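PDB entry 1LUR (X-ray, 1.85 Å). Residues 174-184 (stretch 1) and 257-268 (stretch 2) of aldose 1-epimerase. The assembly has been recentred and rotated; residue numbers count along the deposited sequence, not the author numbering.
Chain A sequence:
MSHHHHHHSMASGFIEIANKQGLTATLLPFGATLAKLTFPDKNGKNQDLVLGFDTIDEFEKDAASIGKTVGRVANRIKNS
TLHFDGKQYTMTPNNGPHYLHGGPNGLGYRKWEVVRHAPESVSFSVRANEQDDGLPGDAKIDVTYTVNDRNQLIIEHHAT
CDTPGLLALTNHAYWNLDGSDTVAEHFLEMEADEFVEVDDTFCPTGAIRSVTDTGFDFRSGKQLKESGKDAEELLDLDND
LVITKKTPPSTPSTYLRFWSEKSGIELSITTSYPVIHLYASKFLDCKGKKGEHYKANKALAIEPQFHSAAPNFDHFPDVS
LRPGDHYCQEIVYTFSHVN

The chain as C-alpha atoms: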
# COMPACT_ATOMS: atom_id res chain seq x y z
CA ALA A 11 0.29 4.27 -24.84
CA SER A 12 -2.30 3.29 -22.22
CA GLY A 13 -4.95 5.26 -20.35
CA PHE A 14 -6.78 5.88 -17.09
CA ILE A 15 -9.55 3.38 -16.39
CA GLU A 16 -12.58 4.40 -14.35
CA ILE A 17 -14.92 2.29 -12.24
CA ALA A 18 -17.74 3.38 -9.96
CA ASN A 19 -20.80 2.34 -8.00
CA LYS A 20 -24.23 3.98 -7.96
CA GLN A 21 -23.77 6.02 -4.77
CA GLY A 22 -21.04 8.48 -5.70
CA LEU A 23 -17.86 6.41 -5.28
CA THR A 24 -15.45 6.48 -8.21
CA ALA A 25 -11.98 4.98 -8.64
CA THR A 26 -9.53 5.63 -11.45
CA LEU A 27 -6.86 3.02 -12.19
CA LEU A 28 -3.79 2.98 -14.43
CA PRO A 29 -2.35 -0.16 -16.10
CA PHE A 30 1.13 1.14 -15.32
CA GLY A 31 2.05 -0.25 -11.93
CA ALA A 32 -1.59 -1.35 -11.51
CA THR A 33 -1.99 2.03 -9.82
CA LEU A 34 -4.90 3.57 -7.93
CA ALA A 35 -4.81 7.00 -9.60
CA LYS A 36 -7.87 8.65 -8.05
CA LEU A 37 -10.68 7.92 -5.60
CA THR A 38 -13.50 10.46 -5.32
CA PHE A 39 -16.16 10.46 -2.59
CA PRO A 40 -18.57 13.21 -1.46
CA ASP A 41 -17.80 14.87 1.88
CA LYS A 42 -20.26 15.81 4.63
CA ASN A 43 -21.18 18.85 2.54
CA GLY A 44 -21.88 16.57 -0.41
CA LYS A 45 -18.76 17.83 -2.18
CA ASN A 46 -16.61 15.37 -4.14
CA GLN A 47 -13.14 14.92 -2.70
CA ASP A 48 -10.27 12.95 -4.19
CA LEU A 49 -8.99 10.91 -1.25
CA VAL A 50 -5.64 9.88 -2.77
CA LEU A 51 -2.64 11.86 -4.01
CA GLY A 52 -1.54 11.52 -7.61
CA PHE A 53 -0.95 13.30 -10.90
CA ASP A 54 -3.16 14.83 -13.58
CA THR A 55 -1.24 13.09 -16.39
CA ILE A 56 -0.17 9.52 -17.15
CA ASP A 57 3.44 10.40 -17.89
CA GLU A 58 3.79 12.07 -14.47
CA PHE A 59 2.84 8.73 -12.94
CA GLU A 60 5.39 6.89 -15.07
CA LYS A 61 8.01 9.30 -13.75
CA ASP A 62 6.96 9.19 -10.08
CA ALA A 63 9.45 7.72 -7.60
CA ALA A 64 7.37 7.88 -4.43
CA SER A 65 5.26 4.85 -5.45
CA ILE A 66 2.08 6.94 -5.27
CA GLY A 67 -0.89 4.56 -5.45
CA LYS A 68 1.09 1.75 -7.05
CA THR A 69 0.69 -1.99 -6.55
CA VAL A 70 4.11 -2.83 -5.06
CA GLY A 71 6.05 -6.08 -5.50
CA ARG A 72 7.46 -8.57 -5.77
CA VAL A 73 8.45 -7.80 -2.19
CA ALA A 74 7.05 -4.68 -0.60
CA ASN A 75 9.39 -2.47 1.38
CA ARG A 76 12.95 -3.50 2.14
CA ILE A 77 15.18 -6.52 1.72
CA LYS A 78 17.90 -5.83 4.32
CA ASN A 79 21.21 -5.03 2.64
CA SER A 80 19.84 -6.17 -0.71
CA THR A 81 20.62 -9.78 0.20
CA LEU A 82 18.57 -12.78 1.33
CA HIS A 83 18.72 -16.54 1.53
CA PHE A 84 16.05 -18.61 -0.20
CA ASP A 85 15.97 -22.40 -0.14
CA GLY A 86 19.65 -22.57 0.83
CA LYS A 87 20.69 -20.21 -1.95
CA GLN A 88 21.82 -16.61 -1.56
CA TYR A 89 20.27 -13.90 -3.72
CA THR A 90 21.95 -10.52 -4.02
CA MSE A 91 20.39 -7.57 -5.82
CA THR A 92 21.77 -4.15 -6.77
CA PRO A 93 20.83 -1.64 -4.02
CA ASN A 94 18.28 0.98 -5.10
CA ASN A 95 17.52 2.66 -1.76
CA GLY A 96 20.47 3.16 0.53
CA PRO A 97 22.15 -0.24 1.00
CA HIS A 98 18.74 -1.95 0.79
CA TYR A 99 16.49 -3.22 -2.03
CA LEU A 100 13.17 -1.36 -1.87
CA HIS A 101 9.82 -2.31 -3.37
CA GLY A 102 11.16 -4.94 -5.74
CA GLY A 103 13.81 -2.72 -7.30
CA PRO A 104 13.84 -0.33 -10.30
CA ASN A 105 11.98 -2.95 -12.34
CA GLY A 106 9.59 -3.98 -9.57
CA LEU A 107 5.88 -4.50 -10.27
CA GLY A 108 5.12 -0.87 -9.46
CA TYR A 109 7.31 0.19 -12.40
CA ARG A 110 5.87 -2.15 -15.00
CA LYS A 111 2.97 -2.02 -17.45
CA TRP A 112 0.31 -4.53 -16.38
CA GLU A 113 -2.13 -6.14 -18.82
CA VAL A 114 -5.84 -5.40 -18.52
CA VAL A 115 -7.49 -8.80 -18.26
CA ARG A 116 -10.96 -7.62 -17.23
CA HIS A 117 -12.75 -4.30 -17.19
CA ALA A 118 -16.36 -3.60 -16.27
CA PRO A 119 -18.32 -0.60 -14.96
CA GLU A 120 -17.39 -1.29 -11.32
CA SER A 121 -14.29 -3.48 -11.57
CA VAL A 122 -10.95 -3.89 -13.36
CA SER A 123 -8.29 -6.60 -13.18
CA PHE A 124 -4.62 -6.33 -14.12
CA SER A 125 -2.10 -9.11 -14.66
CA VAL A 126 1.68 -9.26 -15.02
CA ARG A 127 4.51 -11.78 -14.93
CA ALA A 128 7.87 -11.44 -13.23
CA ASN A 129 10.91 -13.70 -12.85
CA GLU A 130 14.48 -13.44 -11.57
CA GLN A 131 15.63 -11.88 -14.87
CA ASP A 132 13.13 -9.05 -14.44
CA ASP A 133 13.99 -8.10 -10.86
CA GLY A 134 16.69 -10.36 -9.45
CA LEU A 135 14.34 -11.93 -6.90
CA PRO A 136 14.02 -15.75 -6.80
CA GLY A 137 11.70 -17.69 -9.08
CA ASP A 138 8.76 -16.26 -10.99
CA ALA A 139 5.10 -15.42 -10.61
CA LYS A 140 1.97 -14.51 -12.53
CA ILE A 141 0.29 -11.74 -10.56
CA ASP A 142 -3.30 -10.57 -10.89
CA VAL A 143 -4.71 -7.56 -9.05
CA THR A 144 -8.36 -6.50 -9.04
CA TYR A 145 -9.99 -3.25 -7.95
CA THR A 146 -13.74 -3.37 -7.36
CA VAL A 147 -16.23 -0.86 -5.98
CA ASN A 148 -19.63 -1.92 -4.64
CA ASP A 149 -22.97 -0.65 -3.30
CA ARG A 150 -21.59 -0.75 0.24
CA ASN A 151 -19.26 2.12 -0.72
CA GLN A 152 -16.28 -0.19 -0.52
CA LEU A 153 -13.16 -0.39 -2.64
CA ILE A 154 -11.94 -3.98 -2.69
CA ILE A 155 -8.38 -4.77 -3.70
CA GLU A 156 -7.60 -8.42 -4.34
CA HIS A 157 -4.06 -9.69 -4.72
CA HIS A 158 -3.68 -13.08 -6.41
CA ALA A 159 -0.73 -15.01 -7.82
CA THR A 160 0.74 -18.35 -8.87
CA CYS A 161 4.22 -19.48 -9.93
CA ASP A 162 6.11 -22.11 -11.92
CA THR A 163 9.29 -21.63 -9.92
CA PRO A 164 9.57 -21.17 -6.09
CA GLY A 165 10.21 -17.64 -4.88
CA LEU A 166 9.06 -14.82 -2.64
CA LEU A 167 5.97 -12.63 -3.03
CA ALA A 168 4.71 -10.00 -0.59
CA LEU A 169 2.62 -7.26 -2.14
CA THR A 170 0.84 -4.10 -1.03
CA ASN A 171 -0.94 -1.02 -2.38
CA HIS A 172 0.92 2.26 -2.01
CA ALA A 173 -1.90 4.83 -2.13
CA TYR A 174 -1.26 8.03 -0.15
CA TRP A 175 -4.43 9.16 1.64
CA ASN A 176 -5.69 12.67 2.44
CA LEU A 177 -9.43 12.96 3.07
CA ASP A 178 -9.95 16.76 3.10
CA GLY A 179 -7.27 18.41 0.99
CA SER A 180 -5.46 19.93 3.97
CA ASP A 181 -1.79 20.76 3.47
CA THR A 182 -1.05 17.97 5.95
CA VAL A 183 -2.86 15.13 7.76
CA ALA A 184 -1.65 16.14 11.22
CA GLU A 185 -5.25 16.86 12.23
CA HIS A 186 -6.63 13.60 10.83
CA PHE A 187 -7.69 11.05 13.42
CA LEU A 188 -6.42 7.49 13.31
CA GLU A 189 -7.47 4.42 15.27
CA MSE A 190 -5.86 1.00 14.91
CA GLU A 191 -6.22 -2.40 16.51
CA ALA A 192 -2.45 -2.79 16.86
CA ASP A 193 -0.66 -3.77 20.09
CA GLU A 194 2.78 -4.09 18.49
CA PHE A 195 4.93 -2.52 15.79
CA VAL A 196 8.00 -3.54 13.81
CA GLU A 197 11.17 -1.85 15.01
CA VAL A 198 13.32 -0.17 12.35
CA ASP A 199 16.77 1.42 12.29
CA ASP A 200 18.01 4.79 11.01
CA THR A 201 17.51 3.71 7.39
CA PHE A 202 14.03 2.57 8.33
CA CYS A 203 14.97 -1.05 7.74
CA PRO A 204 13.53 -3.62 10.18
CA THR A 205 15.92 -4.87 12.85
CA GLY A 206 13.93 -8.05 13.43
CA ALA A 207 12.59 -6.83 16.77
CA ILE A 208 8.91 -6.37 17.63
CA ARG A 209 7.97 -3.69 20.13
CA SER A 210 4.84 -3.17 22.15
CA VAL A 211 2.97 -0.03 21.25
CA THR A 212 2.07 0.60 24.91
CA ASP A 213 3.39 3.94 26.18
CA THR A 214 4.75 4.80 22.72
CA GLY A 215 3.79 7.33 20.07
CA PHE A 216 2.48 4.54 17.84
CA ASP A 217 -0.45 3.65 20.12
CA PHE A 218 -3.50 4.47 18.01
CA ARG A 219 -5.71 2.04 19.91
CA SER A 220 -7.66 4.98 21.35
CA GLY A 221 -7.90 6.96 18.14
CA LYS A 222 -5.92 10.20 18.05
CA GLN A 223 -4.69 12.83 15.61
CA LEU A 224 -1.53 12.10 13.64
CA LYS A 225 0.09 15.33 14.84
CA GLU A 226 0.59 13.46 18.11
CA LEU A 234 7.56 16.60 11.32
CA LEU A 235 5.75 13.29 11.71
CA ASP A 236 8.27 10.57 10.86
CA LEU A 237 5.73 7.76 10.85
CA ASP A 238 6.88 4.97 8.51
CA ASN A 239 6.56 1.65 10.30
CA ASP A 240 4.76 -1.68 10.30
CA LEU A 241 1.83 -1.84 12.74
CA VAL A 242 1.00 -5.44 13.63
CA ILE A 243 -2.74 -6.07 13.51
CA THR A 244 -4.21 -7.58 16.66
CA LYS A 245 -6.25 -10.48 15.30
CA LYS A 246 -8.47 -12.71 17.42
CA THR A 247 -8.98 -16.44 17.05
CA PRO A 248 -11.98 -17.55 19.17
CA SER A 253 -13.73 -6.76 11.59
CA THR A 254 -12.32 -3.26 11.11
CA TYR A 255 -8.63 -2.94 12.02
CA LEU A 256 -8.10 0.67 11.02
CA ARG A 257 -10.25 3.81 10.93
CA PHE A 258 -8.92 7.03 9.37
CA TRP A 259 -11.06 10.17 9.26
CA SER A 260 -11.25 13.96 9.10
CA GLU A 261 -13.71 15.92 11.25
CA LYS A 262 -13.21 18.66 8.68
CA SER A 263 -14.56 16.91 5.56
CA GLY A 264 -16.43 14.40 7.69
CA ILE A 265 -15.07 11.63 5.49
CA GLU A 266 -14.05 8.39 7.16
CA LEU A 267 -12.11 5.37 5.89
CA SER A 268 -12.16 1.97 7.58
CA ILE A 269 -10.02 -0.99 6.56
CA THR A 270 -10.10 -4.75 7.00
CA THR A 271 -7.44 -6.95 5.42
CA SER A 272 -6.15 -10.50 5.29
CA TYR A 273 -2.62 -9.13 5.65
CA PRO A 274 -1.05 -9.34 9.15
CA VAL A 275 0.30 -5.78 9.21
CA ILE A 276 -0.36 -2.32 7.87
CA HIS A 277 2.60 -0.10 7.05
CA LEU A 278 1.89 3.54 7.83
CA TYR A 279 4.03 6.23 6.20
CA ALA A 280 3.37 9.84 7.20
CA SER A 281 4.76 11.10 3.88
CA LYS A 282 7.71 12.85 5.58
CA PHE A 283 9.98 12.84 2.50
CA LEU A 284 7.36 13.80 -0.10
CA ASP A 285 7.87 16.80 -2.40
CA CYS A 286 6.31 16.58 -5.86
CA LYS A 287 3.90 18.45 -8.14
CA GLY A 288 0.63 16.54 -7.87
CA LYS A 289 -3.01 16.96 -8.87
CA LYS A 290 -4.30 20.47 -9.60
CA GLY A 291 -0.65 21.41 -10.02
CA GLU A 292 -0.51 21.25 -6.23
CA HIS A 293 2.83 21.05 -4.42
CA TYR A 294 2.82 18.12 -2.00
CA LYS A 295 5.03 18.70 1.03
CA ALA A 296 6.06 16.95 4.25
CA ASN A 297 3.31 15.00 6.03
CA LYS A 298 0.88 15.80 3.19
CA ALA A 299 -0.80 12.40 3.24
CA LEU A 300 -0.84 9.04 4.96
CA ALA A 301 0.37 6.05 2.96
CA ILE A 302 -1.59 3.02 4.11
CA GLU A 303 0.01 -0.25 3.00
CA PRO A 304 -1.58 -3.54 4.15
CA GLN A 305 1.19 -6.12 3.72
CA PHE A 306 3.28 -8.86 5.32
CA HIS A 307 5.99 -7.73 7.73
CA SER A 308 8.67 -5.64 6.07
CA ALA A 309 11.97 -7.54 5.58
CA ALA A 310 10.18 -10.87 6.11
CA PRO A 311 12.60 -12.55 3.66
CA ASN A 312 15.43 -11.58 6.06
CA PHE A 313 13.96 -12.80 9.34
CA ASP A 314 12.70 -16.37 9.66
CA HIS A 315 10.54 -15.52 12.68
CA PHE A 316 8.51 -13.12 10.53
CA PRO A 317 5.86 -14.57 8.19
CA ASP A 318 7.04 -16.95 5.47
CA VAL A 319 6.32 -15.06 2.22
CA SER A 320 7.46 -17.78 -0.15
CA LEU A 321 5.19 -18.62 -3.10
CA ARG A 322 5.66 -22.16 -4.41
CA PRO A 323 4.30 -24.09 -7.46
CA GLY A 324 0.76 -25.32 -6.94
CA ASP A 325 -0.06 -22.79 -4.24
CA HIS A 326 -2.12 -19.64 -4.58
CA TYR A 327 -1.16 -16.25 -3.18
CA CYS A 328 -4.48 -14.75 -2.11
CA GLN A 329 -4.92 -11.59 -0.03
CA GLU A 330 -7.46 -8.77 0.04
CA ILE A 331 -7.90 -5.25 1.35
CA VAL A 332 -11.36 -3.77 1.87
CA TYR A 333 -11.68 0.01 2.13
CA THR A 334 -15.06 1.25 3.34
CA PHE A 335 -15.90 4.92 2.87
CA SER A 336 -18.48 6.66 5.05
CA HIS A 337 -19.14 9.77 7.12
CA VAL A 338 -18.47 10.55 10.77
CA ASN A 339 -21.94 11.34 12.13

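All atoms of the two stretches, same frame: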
# COMPACT_ATOMS: atom_id res chain seq x y z
N TYR A 174 -1.48 7.03 -1.19
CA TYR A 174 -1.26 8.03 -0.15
C TYR A 174 -2.63 8.66 0.09
O TYR A 174 -3.23 9.20 -0.84
CB TYR A 174 -0.29 9.12 -0.62
CG TYR A 174 1.17 8.72 -0.71
CD1 TYR A 174 1.62 7.81 -1.67
CD2 TYR A 174 2.11 9.31 0.14
CE1 TYR A 174 2.98 7.51 -1.79
CE2 TYR A 174 3.47 9.01 0.03
CZ TYR A 174 3.90 8.11 -0.94
OH TYR A 174 5.25 7.83 -1.03
N TRP A 175 -3.12 8.60 1.32
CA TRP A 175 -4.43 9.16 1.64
C TRP A 175 -4.48 10.51 2.35
O TRP A 175 -3.69 10.80 3.25
CB TRP A 175 -5.24 8.15 2.46
CG TRP A 175 -5.35 6.81 1.81
CD1 TRP A 175 -4.47 5.77 1.90
CD2 TRP A 175 -6.41 6.36 0.95
NE1 TRP A 175 -4.90 4.71 1.15
CE2 TRP A 175 -6.09 5.04 0.55
CE3 TRP A 175 -7.59 6.95 0.47
CZ2 TRP A 175 -6.92 4.30 -0.30
CZ3 TRP A 175 -8.41 6.21 -0.38
CH2 TRP A 175 -8.06 4.90 -0.76
N ASN A 176 -5.44 11.33 1.92
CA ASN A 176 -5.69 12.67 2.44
C ASN A 176 -7.18 12.83 2.15
O ASN A 176 -7.58 12.95 1.00
CB ASN A 176 -4.88 13.72 1.68
CG ASN A 176 -5.13 15.12 2.19
OD1 ASN A 176 -6.27 15.60 2.18
ND2 ASN A 176 -4.08 15.79 2.65
N LEU A 177 -7.98 12.83 3.20
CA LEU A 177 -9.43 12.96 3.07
C LEU A 177 -10.08 14.35 2.97
O LEU A 177 -11.27 14.43 2.67
CB LEU A 177 -10.09 12.20 4.22
CG LEU A 177 -9.45 10.84 4.56
CD1 LEU A 177 -10.20 10.18 5.71
CD2 LEU A 177 -9.47 9.95 3.33
N ASP A 178 -9.33 15.43 3.19
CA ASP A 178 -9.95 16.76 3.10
C ASP A 178 -9.19 17.82 2.31
O ASP A 178 -9.64 18.96 2.21
CB ASP A 178 -10.24 17.30 4.50
CG ASP A 178 -9.00 17.37 5.37
OD1 ASP A 178 -7.94 17.81 4.86
OD2 ASP A 178 -9.07 17.00 6.56
N GLY A 179 -8.04 17.45 1.76
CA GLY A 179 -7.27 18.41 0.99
C GLY A 179 -6.34 19.29 1.80
O GLY A 179 -5.63 20.12 1.23
N SER A 180 -6.33 19.13 3.12
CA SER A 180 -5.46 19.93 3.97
C SER A 180 -4.01 19.79 3.53
O SER A 180 -3.64 18.80 2.91
CB SER A 180 -5.58 19.50 5.44
OG SER A 180 -6.85 19.83 5.98
N ASP A 181 -3.19 20.79 3.84
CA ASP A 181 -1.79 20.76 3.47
C ASP A 181 -1.09 19.55 4.10
O ASP A 181 -0.11 19.04 3.56
CB ASP A 181 -1.09 22.05 3.91
CG ASP A 181 -1.56 23.26 3.13
OD1 ASP A 181 -2.76 23.59 3.22
OD2 ASP A 181 -0.73 23.87 2.43
N THR A 182 -1.61 19.11 5.24
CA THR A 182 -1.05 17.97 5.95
C THR A 182 -2.18 17.18 6.62
O THR A 182 -3.32 17.66 6.70
CB THR A 182 -0.04 18.41 7.02
OG1 THR A 182 -0.73 19.08 8.09
CG2 THR A 182 0.99 19.37 6.43
N VAL A 183 -1.87 15.98 7.10
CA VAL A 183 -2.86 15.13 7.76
C VAL A 183 -2.63 15.08 9.27
O VAL A 183 -3.08 14.16 9.94
CB VAL A 183 -2.82 13.68 7.21
CG1 VAL A 183 -3.22 13.66 5.74
CG2 VAL A 183 -1.44 13.08 7.39
N ALA A 184 -1.93 16.08 9.79
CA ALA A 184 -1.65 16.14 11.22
C ALA A 184 -2.93 16.13 12.05
O ALA A 184 -2.99 15.53 13.13
CB ALA A 184 -0.83 17.38 11.55
N ARG A 257 -9.25 2.78 11.22
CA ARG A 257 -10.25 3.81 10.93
C ARG A 257 -9.47 5.11 10.80
O ARG A 257 -8.75 5.50 11.72
CB ARG A 257 -11.27 3.89 12.06
CG ARG A 257 -11.87 2.54 12.44
CD ARG A 257 -12.65 2.60 13.75
NE ARG A 257 -12.99 1.27 14.26
CZ ARG A 257 -12.10 0.38 14.69
NH1 ARG A 257 -10.80 0.67 14.66
NH2 ARG A 257 -12.50 -0.80 15.14
N PHE A 258 -9.61 5.77 9.65
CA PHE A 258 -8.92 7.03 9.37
C PHE A 258 -10.00 8.03 8.96
O PHE A 258 -10.79 7.76 8.05
CB PHE A 258 -7.93 6.78 8.22
CG PHE A 258 -7.01 7.94 7.92
CD1 PHE A 258 -6.30 8.58 8.94
CD2 PHE A 258 -6.81 8.36 6.61
CE1 PHE A 258 -5.40 9.60 8.65
CE2 PHE A 258 -5.92 9.38 6.31
CZ PHE A 258 -5.21 10.01 7.33
N TRP A 259 -10.04 9.18 9.61
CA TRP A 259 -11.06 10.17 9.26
C TRP A 259 -10.66 11.62 9.52
O TRP A 259 -9.67 11.90 10.19
CB TRP A 259 -12.36 9.85 10.01
CG TRP A 259 -12.29 10.09 11.50
CD1 TRP A 259 -12.59 11.25 12.16
CD2 TRP A 259 -11.88 9.15 12.50
NE1 TRP A 259 -12.40 11.09 13.51
CE2 TRP A 259 -11.96 9.81 13.75
CE3 TRP A 259 -11.44 7.82 12.47
CZ2 TRP A 259 -11.62 9.18 14.95
CZ3 TRP A 259 -11.11 7.19 13.67
CH2 TRP A 259 -11.21 7.88 14.89
N SER A 260 -11.46 12.52 8.97
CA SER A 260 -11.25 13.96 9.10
C SER A 260 -12.54 14.64 9.56
O SER A 260 -13.54 14.62 8.84
CB SER A 260 -10.82 14.54 7.75
OG SER A 260 -11.04 15.94 7.71
N GLU A 261 -12.52 15.24 10.74
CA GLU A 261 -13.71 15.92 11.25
C GLU A 261 -14.05 17.06 10.31
O GLU A 261 -15.20 17.47 10.19
CB GLU A 261 -13.46 16.46 12.67
CG GLU A 261 -13.23 15.38 13.71
CD GLU A 261 -12.93 15.94 15.09
OE1 GLU A 261 -12.12 16.89 15.18
OE2 GLU A 261 -13.48 15.42 16.08
N LYS A 262 -13.03 17.56 9.62
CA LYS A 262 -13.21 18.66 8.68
C LYS A 262 -14.16 18.26 7.55
O LYS A 262 -15.27 18.78 7.47
CB LYS A 262 -11.86 19.09 8.10
CG LYS A 262 -11.95 20.23 7.10
CD LYS A 262 -10.56 20.64 6.61
CE LYS A 262 -10.64 21.74 5.55
NZ LYS A 262 -9.29 22.14 5.07
N SER A 263 -13.73 17.35 6.68
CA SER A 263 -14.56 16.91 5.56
C SER A 263 -15.61 15.90 5.99
O SER A 263 -16.52 15.59 5.22
CB SER A 263 -13.69 16.30 4.46
OG SER A 263 -13.03 15.14 4.93
N GLY A 264 -15.48 15.38 7.20
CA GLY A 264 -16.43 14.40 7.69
C GLY A 264 -16.31 13.05 7.01
O GLY A 264 -17.13 12.16 7.23
N ILE A 265 -15.28 12.89 6.19
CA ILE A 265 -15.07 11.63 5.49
C ILE A 265 -14.27 10.65 6.35
O ILE A 265 -13.28 11.02 6.99
CB ILE A 265 -14.31 11.83 4.15
CG1 ILE A 265 -15.19 12.62 3.17
CG2 ILE A 265 -13.93 10.48 3.55
CD1 ILE A 265 -14.51 12.93 1.86
N GLU A 266 -14.72 9.41 6.37
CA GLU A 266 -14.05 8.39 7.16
C GLU A 266 -13.70 7.19 6.29
O GLU A 266 -14.41 6.88 5.32
CB GLU A 266 -14.94 7.95 8.32
CG GLU A 266 -14.38 6.82 9.16
CD GLU A 266 -15.16 6.62 10.44
OE1 GLU A 266 -14.93 5.60 11.13
OE2 GLU A 266 -16.00 7.49 10.77
N LEU A 267 -12.59 6.54 6.62
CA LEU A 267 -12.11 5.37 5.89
C LEU A 267 -11.82 4.27 6.90
O LEU A 267 -11.11 4.50 7.88
CB LEU A 267 -10.83 5.71 5.13
CG LEU A 267 -9.96 4.53 4.69
CD1 LEU A 267 -10.73 3.71 3.67
CD2 LEU A 267 -8.64 5.01 4.09
N SER A 268 -12.38 3.09 6.68
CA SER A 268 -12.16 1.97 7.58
C SER A 268 -11.57 0.86 6.72
O SER A 268 -11.95 0.70 5.56
CB SER A 268 -13.48 1.50 8.21
OG SER A 268 -14.29 0.83 7.27

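A β-hairpin can receive a loop from a distant part of the chain without pairing backbone to backbone, provided side chains on the two sides divide the work between apolar packing and polar anchoring. Residues 174-184 and 257-268 of aldose 1-epimerase illustrate the principle. The second stretch folds back on itself: Phe258 and Leu267 exchange backbone hydrogen bonds, Phe258 N to Leu267 O and Leu267 N to Phe258 O, both 2.6 Å, and Ser260 N reaches Ile265 O at 3.1 Å. The turn closing this ladder includes Gly264, whose positive phi favours glycine. The first stretch leaves a short strand at Trp175 and continues as loop, approaching the hairpin most closely in backbone terms at Asp178 and Ser263, whose CA atoms lie 5.2 Å apart. No backbone-to-backbone hydrogen bond joins the two stretches; together they bury 555 Å².

Leu177 supplies the largest share of that surface. Its side chain extends over the paired strands, and CD1 lies 3.4 Å from both Phe258 O and Ile265 O, carbonyls already engaged within the ladder. The same CD1 is 4.0 Å from Phe258 CD2, while Leu177 CB meets Ile265 CB at 4.2 Å. Around it the apolar contact widens. Val183 CB approaches the edge of the Phe258 ring, 4.4 Å from CZ, and Trp175 CB lies 4.1 Å from Phe258 CE2. The indole of Trp175 offers a face to Leu267: CD2 of the leucine sits 4.3 Å from the centroid of the six-membered ring of Trp175 and 18° off its normal, a CH-π contact in which a methyl group rests on the aromatic π cloud.

Toward the turn the chemistry becomes polar. Ser263 OG donates to Leu177 O at 3.0 Å, so a side chain satisfies a loop carbonyl. Ser260 OG donates to Asp178 OD2 at 2.5 Å, a short bond to a carboxylate oxygen, and also accepts from Ser263 N at 3.2 Å, linking the turn's own hydrogen bonding to the contact. The other carboxylate oxygen serves the loop itself: Asp178 OD1 accepts from Ser180 N at 2.7 Å and from Ser180 OG at 2.6 Å. Asn176 braces the same loop, its OD1 accepting from Gly179 N at 2.6 Å. At the exposed margin the fully extended Lys262 makes a weak hydrogen bond from NZ to Ser180 OG, 3.5 Å; its NZ remains 4.5 Å from Asp178 OD1, beyond salt-bridge range, although the opposite charges should still attract.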